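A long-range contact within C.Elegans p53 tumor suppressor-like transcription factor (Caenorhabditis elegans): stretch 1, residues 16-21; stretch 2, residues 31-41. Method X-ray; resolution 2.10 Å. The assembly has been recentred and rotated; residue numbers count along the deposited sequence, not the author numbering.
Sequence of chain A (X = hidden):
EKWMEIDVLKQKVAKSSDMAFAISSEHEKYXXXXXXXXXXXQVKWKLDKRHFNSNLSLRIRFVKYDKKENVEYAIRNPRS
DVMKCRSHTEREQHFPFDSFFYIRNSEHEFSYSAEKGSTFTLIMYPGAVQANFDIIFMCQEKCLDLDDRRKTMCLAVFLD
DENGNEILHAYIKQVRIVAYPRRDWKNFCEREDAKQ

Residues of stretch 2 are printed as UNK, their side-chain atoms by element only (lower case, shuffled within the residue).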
# COMPACT_ATOMS: atom_id res chain seq x y z
N SER A 16 0.74 18.43 -3.28
CA SER A 16 1.94 17.94 -3.94
C SER A 16 1.73 17.69 -5.44
O SER A 16 0.67 17.26 -5.86
CB SER A 16 2.40 16.64 -3.29
OG SER A 16 3.30 15.96 -4.13
N SER A 17 2.77 17.96 -6.23
CA SER A 17 2.71 17.72 -7.67
C SER A 17 2.96 16.25 -7.94
O SER A 17 2.49 15.72 -8.94
CB SER A 17 3.78 18.52 -8.41
OG SER A 17 3.53 19.92 -8.34
N ASP A 18 3.68 15.60 -7.03
CA ASP A 18 4.08 14.21 -7.16
C ASP A 18 3.14 13.11 -6.72
O ASP A 18 3.40 11.94 -6.99
CB ASP A 18 5.39 13.97 -6.42
CG ASP A 18 6.49 14.87 -6.90
OD1 ASP A 18 6.32 15.47 -7.98
OD2 ASP A 18 7.51 14.96 -6.19
N MET A 19 2.08 13.48 -6.01
CA MET A 19 1.11 12.49 -5.52
C MET A 19 -0.17 13.17 -5.10
O MET A 19 -0.18 14.36 -4.82
CB MET A 19 1.71 11.74 -4.33
CG MET A 19 2.24 12.67 -3.25
SD MET A 19 3.30 11.82 -2.05
CE MET A 19 4.77 11.52 -3.08
N ALA A 20 -1.23 12.38 -5.02
CA ALA A 20 -2.55 12.88 -4.65
C ALA A 20 -3.37 11.70 -4.13
O ALA A 20 -3.20 10.56 -4.57
CB ALA A 20 -3.22 13.47 -5.88
N PHE A 21 -4.27 12.00 -3.21
CA PHE A 21 -5.11 10.99 -2.58
C PHE A 21 -6.55 11.43 -2.62
O PHE A 21 -6.84 12.62 -2.56
CB PHE A 21 -4.65 10.80 -1.13
CG PHE A 21 -5.47 9.82 -0.34
CD1 PHE A 21 -6.77 10.14 0.06
CD2 PHE A 21 -4.96 8.56 -0.03
CE1 PHE A 21 -7.55 9.22 0.76
CE2 PHE A 21 -5.73 7.64 0.68
CZ PHE A 21 -7.03 7.97 1.07
N UNK A 31 -4.95 6.33 -4.48
CA UNK A 31 -3.68 7.06 -4.48
C UNK A 31 -3.08 7.11 -5.89
O UNK A 31 -3.10 6.11 -6.62
c UNK A 31 -1.05 8.23 -3.06
c UNK A 31 -2.66 6.38 -3.55
c UNK A 31 -0.26 5.85 -3.03
c UNK A 31 -1.21 6.85 -3.70
N UNK A 32 -2.57 8.27 -6.28
CA UNK A 32 -1.88 8.41 -7.56
C UNK A 32 -0.56 9.02 -7.14
O UNK A 32 -0.55 9.96 -6.34
c UNK A 32 -5.47 9.79 -6.94
c UNK A 32 -5.19 9.19 -8.18
c UNK A 32 -4.00 8.97 -8.92
c UNK A 32 -4.36 8.31 -10.07
c UNK A 32 -2.59 9.39 -8.51
c UNK A 32 -7.58 8.68 -8.50
c UNK A 32 -7.83 9.28 -7.28
c UNK A 32 -6.79 9.83 -6.50
n UNK A 32 -5.73 8.12 -10.09
c UNK A 32 -6.26 8.64 -8.94
N UNK A 33 0.54 8.50 -7.65
CA UNK A 33 1.87 9.04 -7.31
C UNK A 33 2.84 8.76 -8.45
O UNK A 33 2.60 7.86 -9.26
o UNK A 33 3.78 8.77 -5.77
c UNK A 33 2.40 6.84 -6.17
c UNK A 33 2.43 8.36 -6.02
N UNK A 34 3.92 9.53 -8.53
CA UNK A 34 4.94 9.29 -9.55
C UNK A 34 5.84 8.22 -8.95
O UNK A 34 5.85 8.05 -7.73
c UNK A 34 5.57 14.14 -10.88
n UNK A 34 6.70 15.06 -11.19
c UNK A 34 6.15 12.81 -10.49
c UNK A 34 5.09 11.76 -10.30
c UNK A 34 5.80 10.53 -9.77
N UNK A 35 6.61 7.51 -9.77
CA UNK A 35 7.51 6.52 -9.20
C UNK A 35 8.73 7.27 -8.65
O UNK A 35 8.95 8.43 -8.99
c UNK A 35 11.01 4.16 -11.33
c UNK A 35 8.83 5.92 -11.37
s UNK A 35 9.53 4.46 -12.28
c UNK A 35 7.92 5.46 -10.25
N UNK A 36 9.51 6.63 -7.78
CA UNK A 36 10.67 7.32 -7.23
C UNK A 36 10.35 8.44 -6.25
O UNK A 36 11.21 9.25 -5.94
N UNK A 37 9.12 8.51 -5.76
CA UNK A 37 8.77 9.57 -4.81
C UNK A 37 8.29 8.97 -3.49
O UNK A 37 7.57 7.97 -3.48
c UNK A 37 7.67 10.49 -5.37
s UNK A 37 8.22 11.44 -6.84
N UNK A 38 8.70 9.60 -2.39
CA UNK A 38 8.35 9.14 -1.05
C UNK A 38 6.92 9.49 -0.70
O UNK A 38 6.56 10.66 -0.61
c UNK A 38 9.29 9.76 -0.01
c UNK A 38 11.67 10.21 0.66
c UNK A 38 10.76 9.34 -0.20
c UNK A 38 10.90 7.87 0.15
N UNK A 39 6.09 8.46 -0.54
CA UNK A 39 4.70 8.69 -0.19
C UNK A 39 4.59 8.43 1.32
O UNK A 39 4.87 7.33 1.79
c UNK A 39 3.74 7.73 -0.93
c UNK A 39 3.94 7.83 -2.43
c UNK A 39 2.31 8.06 -0.55
N UNK A 40 4.18 9.45 2.08
CA UNK A 40 4.03 9.36 3.54
C UNK A 40 2.75 8.63 3.95
O UNK A 40 1.64 9.11 3.75
c UNK A 40 4.03 10.83 3.98
c UNK A 40 3.35 11.53 2.82
c UNK A 40 3.92 10.82 1.58
N UNK A 41 2.92 7.44 4.51
CA UNK A 41 1.79 6.61 4.94
C UNK A 41 1.66 6.60 6.47
O UNK A 41 2.66 6.66 7.21
c UNK A 41 2.13 4.99 2.99
c UNK A 41 0.78 4.26 5.06
c UNK A 41 0.89 5.43 2.18
c UNK A 41 1.97 5.12 4.52

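Position 31 carries four carbons forked at the second. One tip lies 3.5 Å from Ala20 O, and the backbone CA is also 3.5 Å from that oxygen, in a CA-H...O contact. The second-carbon fork identifies Leu31, paired with Phe21 at a CA-CA distance of 4.6 Å.

Position 32 has one carbon leading to fused five- and six-membered rings with eight carbons and one nitrogen, which only tryptophan provides. Trp32 meets Ala20 O and Phe21 C at its ring edge, near the ring plane; its CZ3 is 4.2 Å from Phe21 C. Its backbone bonds twice to one residue: Trp32 N to Ala20 O at 2.9 Å (169°) and Ala20 N to Trp32 O at 2.8 Å (151°).

At position 33, CB bears one oxygen and one carbon, and CB lies 3.8 Å from Met19 CB. This is Thr33; its hydroxyl OG1 donates to the backbone O of position 34 at 2.9 Å rather than across the contact.

Position 34 is four carbons in a row ending in nitrogen, extended beyond chi1 (chi2 to chi4 all t). The nitrogen sits 3.3 Å from Asp18 OD1. It is Lys34, and this NZ-OD1 pair is a salt bridge with a weak hydrogen bond. Lys34 N to Asp18 O, at 2.9 Å and 152°, is the firmer link.

Position 35 reads two carbons, sulfur, one carbon, unbranched: Met35, pointing away and touching nothing on stretch 1. Position 36 has no side-chain atoms, hence Gly36; its phi of 70° favours glycine.

Position 37 has one carbon and then sulfur, the sulfur 3.6 Å from Asp18 OD2. Cys37 points toward stretch 1, and its CB is 3.8 Å from Met19 CE.

Position 38 shows four carbons forked at the second, directed away, while its backbone O lies 3.2 Å from Met19 CE. It is Leu38.

Position 39 has CB carrying two carbons, one of them 3.8 Å from Met19 CE: Val39. At position 40 three carbons close a ring onto the backbone N, and the ring carbon bonded to N is 3.8 Å from Met19 SD: Pro40. Position 41 has four carbons forked at the first, one arm two carbons long: Ile41, out of reach.

The contact joins two elements. Strands 19-21 and 31-33 run antiparallel (174°), with Met19 and Phe21 on the same sheet face as Leu31 and Thr33, and Ala20 and Trp32 on the other. Beyond the strand, Met19 reaches Cys37, Val39 and Pro40, so the returning segment packs against the same side chain. Together the stretches bury 512 Å².

Stretch 2 (31-41) LWTKMGCLVPI
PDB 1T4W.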